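Local coordinates for protein Poly(Beta-D-mannuronate) lyase (Pseudopedobacter saltans, PDB 7O79) that probably cleaves the beta-D-mannuronate chains of alginate by elimination, as a beta-helical polysaccharide lyase of family 6, at residues A[324-329]-A[361-366]; A[246-251]-A[271-276]. All coordinates share one frame; numbering follows the deposited sequence.

How the contacts relate
Contact 2 (246-251 with 271-276) closes before contact 1 (324-329 with 361-366) opens, and their centres lie about 9 Å apart. Together they cover four successive neighbours in one parallel wall of the beta-helix: strands 241-248, 266-273, 319-328 and 356-364. The middle two join the contacts, with Val-272 N probably hydrogen-bonded to Thr-324 O. Beyond the strand ends the two corners also meet, Asn-327 ND2 probably bonding Asp-274 OD1 and Lys-365 NZ bonding Asn-251 OD1. Local pairing is thus carried on from strand to strand: backbone bonds stack the wall, while polar side chains link the turns that follow it. Contact 1 lies farther from the centre of the chain.

Contact 1 of 2, residues A[324-329]-A[361-366]; sequences TFLNVG and IISTKS
Thr-324 to Leu-326 runs parallel to Ile-361 to Thr-364, the strand axes approaching to 4.5 Å and diverging by 16°, a pairing of successive strands in the parallel beta-helix of this lyase family. Ile-361 O takes the N-H of Phe-325, and Phe-325 O takes that of Ser-363. The register then slips by one residue, a beta bulge, and Val-328 pairs with Thr-364, its N bonded to Ser-363 O and its O to Lys-365 N. On the face carrying Phe-325, the phenyl ring and Ile-362 lie side by side and point the same way, with Ile-362 CG1 at the ring edge, 4.2 Å from Phe-325 CD2. Both also touch Ile-333 on another wall of the helix, so bulky apolar groups suit these interior positions. Past the bulge Val-328 and Thr-364 continue this face, their CG2 methyls 3.9 Å apart. The face of Thr-324 is packed too: Ile-361 CG2 meets Leu-326 CD2 at 3.8 Å, while Thr-324 CG2 lies alongside the same methyl.

At the bulge Ser-363 serves twice, through OG as well as O. Its OG sits between its own backbone N and carbonyl carbon, and from there accepts the Asn-327 N-H at 2.8 Å (155° at the hydrogen); Asn-400 OD1 is a second partner of this hydroxyl. Asn-327 has the positive phi that asparagine tolerates well, and here the chain turns its corner. Its amide reaches two neighbours, ND2 probably to Asp-274 and OD1 to Asn-400, which would hold the side chain's rotation. Lys-365 crosses this amide obliquely, its CG 3.3 Å from Asn-327 OD1. The long aliphatic run is extended until its last torsion (chi4 82°) turns NZ back to Asn-327 O, to which it donates at 2.8 Å; NZ also bonds Asn-251 OD1.

Contact 2 of 2, residues A[246-251]-A[271-276]; sequences FIFGEN and YVRDVD
Phe-248 and Arg-273 pack across two parallel strands of the beta-helix wall, 246-248 and 271-273, which are joined by a regular ladder: Tyr-271 O accepts from Ile-247 N, Ile-247 O from Arg-273 N, and Arg-273 O from Gly-249 N. Arg-273 bridges from this ladder to the corner beyond it. Its CB lies against Leu-326 O of the next strand. CG, set between the residue's own N and carbonyl carbon, comes 3.9 Å from Phe-248 CD1, and CD stays near that same ring atom. A bend at chi3 (-49°) then places NE for a straight bond to Asp-274 OD2 at 2.7 Å, met from above the carboxylate plane. At the tip NH2 reaches Asp-274 OD1 at 2.9 Å, completing a side-on, two-nitrogen salt bridge, while NH1 makes a weak 3.4 Å bond to Tyr-271 OH. An alanine here would probably leave the Asp-274 carboxylate without its charged mate and open a gap beside the Phe-248 ring.

Phe-248 also reaches Tyr-271, its CE1 3.8 Å from Tyr-271 CE2, the ring planes 52° apart. Tyr-271 CB packs against Phe-246 CD1 at 3.7 Å, an aromatic cluster that Pro-444 adjoins. On the other face Ile-247 meets Val-272 through CD1 and Val-275 through CG2, branched residues filling the interior. Glycine suits position 249 because a CB would collide with Asp-274 O. The same oxygen accepts the N-H of Asn-251, and Asp-274 OD2 takes a water that also binds Glu-250 N. With Asn-327 probably a further donor to OD1, each carboxylate oxygen accepts more than one donor, which would probably favour its ionised form and fix the turn after the strand.

Contact 1 of 2, residues A[324-329]-A[361-366]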
loop_
_atom_site.group_PDB
_atom_site.type_symbol
_atom_site.label_atom_id
_atom_site.label_comp_id
_atom_site.label_asym_id
_atom_site.label_seq_id
_atom_site.Cartn_x
_atom_site.Cartn_y
_atom_site.Cartn_z
ATOM N N THR A 324 19.198 4.297 0.796
ATOM C CA THR A 324 19.849 4.903 1.948
ATOM C C THR A 324 19.022 4.608 3.189
ATOM O O THR A 324 17.814 4.866 3.203
ATOM C CB THR A 324 20.018 6.406 1.730
ATOM O OG1 THR A 324 20.852 6.602 0.585
ATOM C CG2 THR A 324 20.629 7.081 2.941
ATOM N N PHE A 325 19.670 4.036 4.206
ATOM C CA PHE A 325 19.045 3.705 5.490
ATOM C C PHE A 325 19.855 4.341 6.622
ATOM O O PHE A 325 20.852 3.766 7.072
ATOM C CB PHE A 325 18.958 2.186 5.689
ATOM C CG PHE A 325 18.389 1.441 4.510
ATOM C CD1 PHE A 325 17.012 1.447 4.259
ATOM C CD2 PHE A 325 19.219 0.732 3.656
ATOM C CE1 PHE A 325 16.476 0.756 3.161
ATOM C CE2 PHE A 325 18.686 0.043 2.548
ATOM C CZ PHE A 325 17.323 0.065 2.300
ATOM N N LEU A 326 19.417 5.479 7.143
ATOM C CA LEU A 326 20.238 6.202 8.110
ATOM C C LEU A 326 19.567 6.296 9.470
ATOM O O LEU A 326 18.357 6.516 9.562
ATOM C CB LEU A 326 20.587 7.606 7.607
ATOM C CG LEU A 326 21.507 7.629 6.382
ATOM C CD1 LEU A 326 21.467 9.009 5.709
ATOM C CD2 LEU A 326 22.912 7.226 6.742
ATOM N N ASN A 327 20.365 6.134 10.527
ATOM C CA ASN A 327 19.891 6.373 11.898
ATOM C C ASN A 327 18.711 5.464 12.238
ATOM O O ASN A 327 17.753 5.878 12.890
ATOM C CB ASN A 327 19.540 7.855 12.098
ATOM C CG ASN A 327 19.292 8.233 13.560
ATOM O OD1 ASN A 327 19.917 7.698 14.488
ATOM N ND2 ASN A 327 18.387 9.177 13.763
ATOM N N VAL A 328 18.776 4.194 11.789
ATOM C CA VAL A 328 17.686 3.250 12.049
ATOM C C VAL A 328 17.903 2.595 13.405
ATOM O O VAL A 328 19.039 2.334 13.817
ATOM C CB VAL A 328 17.558 2.195 10.922
ATOM C CG1 VAL A 328 17.256 2.883 9.611
ATOM C CG2 VAL A 328 18.796 1.336 10.784
ATOM N N GLY A 329 16.803 2.331 14.113
ATOM C CA GLY A 329 16.907 1.719 15.423
ATOM C C GLY A 329 17.119 0.227 15.426
ATOM O O GLY A 329 17.474 -0.331 16.471
ATOM N N ILE A 361 23.656 2.874 1.376
ATOM C CA ILE A 361 24.239 3.649 2.471
ATOM C C ILE A 361 23.459 3.319 3.734
ATOM O O ILE A 361 22.223 3.286 3.697
ATOM C CB ILE A 361 24.194 5.160 2.178
ATOM C CG1 ILE A 361 25.242 5.526 1.129
ATOM C CG2 ILE A 361 24.367 5.979 3.482
ATOM C CD1 ILE A 361 25.228 6.991 0.766
ATOM N N ILE A 362 24.174 3.055 4.844
ATOM C CA ILE A 362 23.559 2.579 6.083
ATOM C C ILE A 362 24.219 3.223 7.300
ATOM O O ILE A 362 25.450 3.351 7.368
ATOM C CB ILE A 362 23.645 1.044 6.237
ATOM C CG1 ILE A 362 23.141 0.292 4.999
ATOM C CG2 ILE A 362 22.879 0.580 7.466
ATOM C CD1 ILE A 362 23.913 -0.994 4.745
ATOM N N SER A 363 23.397 3.577 8.284
ATOM C CA SER A 363 23.863 3.802 9.647
ATOM C C SER A 363 22.763 3.369 10.603
ATOM O O SER A 363 21.577 3.443 10.273
ATOM C CB SER A 363 24.278 5.269 9.858
ATOM O OG SER A 363 23.175 6.084 10.213
ATOM N N THR A 364 23.175 2.850 11.773
ATOM C CA THR A 364 22.281 2.329 12.793
ATOM C C THR A 364 22.578 3.025 14.114
ATOM O O THR A 364 23.715 3.424 14.373
ATOM C CB THR A 364 22.411 0.784 12.980
ATOM O OG1 THR A 364 23.642 0.457 13.657
ATOM C CG2 THR A 364 22.332 0.031 11.648
ATOM N N LYS A 365 21.542 3.153 14.946
ATOM C CA LYS A 365 21.692 3.816 16.243
ATOM C C LYS A 365 22.664 3.072 17.156
ATOM O O LYS A 365 23.407 3.694 17.927
ATOM C CB LYS A 365 20.331 3.942 16.930
ATOM C CG LYS A 365 19.403 4.957 16.294
ATOM C CD LYS A 365 18.096 5.058 17.062
ATOM C CE LYS A 365 17.241 6.240 16.582
ATOM N NZ LYS A 365 16.452 5.903 15.355
ATOM N N SER A 366 22.649 1.744 17.109
ATOM C CA SER A 366 23.539 0.921 17.921
ATOM C C SER A 366 24.976 0.907 17.408
ATOM O O SER A 366 25.885 0.530 18.156
ATOM C CB SER A 366 23.023 -0.515 17.936
ATOM O OG SER A 366 23.134 -1.076 16.638
HETATM O O HOH W 1 20.330 0.168 15.767
#

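Contact 2 of 2, residues A[246-251]-A[271-276]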
loop_
_atom_site.group_PDB
_atom_site.type_symbol
_atom_site.label_atom_id
_atom_site.label_comp_id
_atom_site.label_asym_id
_atom_site.label_seq_id
_atom_site.Cartn_x
_atom_site.Cartn_y
_atom_site.Cartn_z
ATOM N N PHE A 246 10.384 8.148 0.311
ATOM C CA PHE A 246 11.038 8.812 1.430
ATOM C C PHE A 246 10.328 8.389 2.700
ATOM O O PHE A 246 9.125 8.619 2.846
ATOM C CB PHE A 246 10.992 10.331 1.297
ATOM C CG PHE A 246 11.838 10.881 0.185
ATOM C CD1 PHE A 246 13.147 11.276 0.423
ATOM C CD2 PHE A 246 11.304 11.069 -1.085
ATOM C CE1 PHE A 246 13.924 11.809 -0.593
ATOM C CE2 PHE A 246 12.086 11.604 -2.109
ATOM C CZ PHE A 246 13.393 11.978 -1.850
ATOM N N ILE A 247 11.059 7.782 3.618
ATOM C CA ILE A 247 10.489 7.389 4.897
ATOM C C ILE A 247 11.239 8.184 5.962
ATOM O O ILE A 247 12.397 7.894 6.271
ATOM C CB ILE A 247 10.562 5.873 5.124
ATOM C CG1 ILE A 247 9.820 5.164 3.984
ATOM C CG2 ILE A 247 9.948 5.479 6.471
ATOM C CD1 ILE A 247 9.798 3.660 4.094
ATOM N N PHE A 248 10.581 9.219 6.497
ATOM C CA PHE A 248 11.122 10.064 7.563
ATOM C C PHE A 248 10.423 9.648 8.850
ATOM O O PHE A 248 9.366 10.170 9.196
ATOM C CB PHE A 248 10.900 11.547 7.279
ATOM C CG PHE A 248 11.565 12.041 6.029
ATOM C CD1 PHE A 248 12.924 12.296 6.005
ATOM C CD2 PHE A 248 10.823 12.292 4.887
ATOM C CE1 PHE A 248 13.549 12.753 4.852
ATOM C CE2 PHE A 248 11.444 12.762 3.728
ATOM C CZ PHE A 248 12.814 12.996 3.718
ATOM N N GLY A 249 11.027 8.707 9.575
ATOM C CA GLY A 249 10.378 8.169 10.760
ATOM C C GLY A 249 10.278 9.135 11.925
ATOM O O GLY A 249 9.434 8.935 12.800
ATOM N N GLU A 250 11.112 10.171 11.964
ATOM C CA GLU A 250 11.124 11.100 13.090
ATOM C C GLU A 250 11.139 10.337 14.416
ATOM O O GLU A 250 10.491 10.724 15.388
ATOM C CB GLU A 250 9.937 12.060 13.017
ATOM C CG GLU A 250 10.011 13.019 11.842
ATOM C CD GLU A 250 8.816 13.957 11.773
ATOM O OE1 GLU A 250 8.740 14.764 10.814
ATOM O OE2 GLU A 250 7.961 13.899 12.684
ATOM N N ASN A 251 11.864 9.213 14.424
ATOM C CA ASN A 251 11.978 8.311 15.570
ATOM C C ASN A 251 10.624 7.922 16.147
ATOM O O ASN A 251 10.490 7.691 17.347
ATOM C CB ASN A 251 12.879 8.914 16.639
ATOM C CG ASN A 251 14.280 9.095 16.135
ATOM O OD1 ASN A 251 14.811 8.225 15.437
ATOM N ND2 ASN A 251 14.873 10.240 16.429
ATOM N N TYR A 271 14.907 6.402 0.339
ATOM C CA TYR A 271 15.579 7.112 1.426
ATOM C C TYR A 271 14.815 6.885 2.727
ATOM O O TYR A 271 13.690 7.375 2.883
ATOM C CB TYR A 271 15.671 8.594 1.101
ATOM C CG TYR A 271 16.507 9.388 2.074
ATOM C CD1 TYR A 271 17.872 9.531 1.869
ATOM C CD2 TYR A 271 15.933 10.040 3.152
ATOM C CE1 TYR A 271 18.649 10.265 2.722
ATOM C CE2 TYR A 271 16.708 10.789 4.022
ATOM C CZ TYR A 271 18.072 10.888 3.799
ATOM O OH TYR A 271 18.871 11.617 4.632
ATOM N N VAL A 272 15.423 6.154 3.658
ATOM C CA VAL A 272 14.806 5.808 4.938
ATOM C C VAL A 272 15.693 6.346 6.050
ATOM O O VAL A 272 16.906 6.096 6.056
ATOM C CB VAL A 272 14.620 4.283 5.085
ATOM C CG1 VAL A 272 13.976 3.938 6.422
ATOM C CG2 VAL A 272 13.788 3.739 3.920
ATOM N N ARG A 273 15.095 7.073 6.996
ATOM C CA ARG A 273 15.897 7.554 8.106
ATOM C C ARG A 273 15.051 7.745 9.356
ATOM O O ARG A 273 13.851 8.021 9.287
ATOM C CB ARG A 273 16.637 8.841 7.727
ATOM C CG ARG A 273 15.757 10.032 7.398
ATOM C CD ARG A 273 16.552 11.335 7.557
ATOM N NE ARG A 273 17.241 11.352 8.842
ATOM C CZ ARG A 273 18.560 11.434 9.017
ATOM N NH1 ARG A 273 19.380 11.512 7.973
ATOM N NH2 ARG A 273 19.057 11.432 10.261
ATOM N N ASP A 274 15.704 7.554 10.507
ATOM C CA ASP A 274 15.105 7.807 11.825
ATOM C C ASP A 274 13.876 6.934 12.034
ATOM O O ASP A 274 12.844 7.379 12.541
ATOM C CB ASP A 274 14.754 9.285 12.035
ATOM C CG ASP A 274 15.832 10.241 11.528
ATOM O OD1 ASP A 274 17.018 10.028 11.829
ATOM O OD2 ASP A 274 15.489 11.244 10.866
ATOM N N VAL A 275 13.964 5.691 11.617
ATOM C CA VAL A 275 12.921 4.735 11.946
ATOM C C VAL A 275 13.382 3.952 13.160
ATOM O O VAL A 275 14.580 3.837 13.452
ATOM C CB VAL A 275 12.551 3.800 10.774
ATOM C CG1 VAL A 275 11.882 4.591 9.641
ATOM C CG2 VAL A 275 13.778 3.094 10.272
ATOM N N ASP A 276 12.400 3.442 13.892
ATOM C CA ASP A 276 12.646 2.695 15.112
ATOM C C ASP A 276 13.130 1.278 14.827
ATOM O O ASP A 276 13.949 0.752 15.588
ATOM C CB ASP A 276 11.353 2.682 15.937
ATOM C CG ASP A 276 11.554 2.154 17.335
ATOM O OD1 ASP A 276 12.687 2.276 17.858
ATOM O OD2 ASP A 276 10.566 1.632 17.907
HETATM O O HOH W 2 12.918 11.462 10.061
#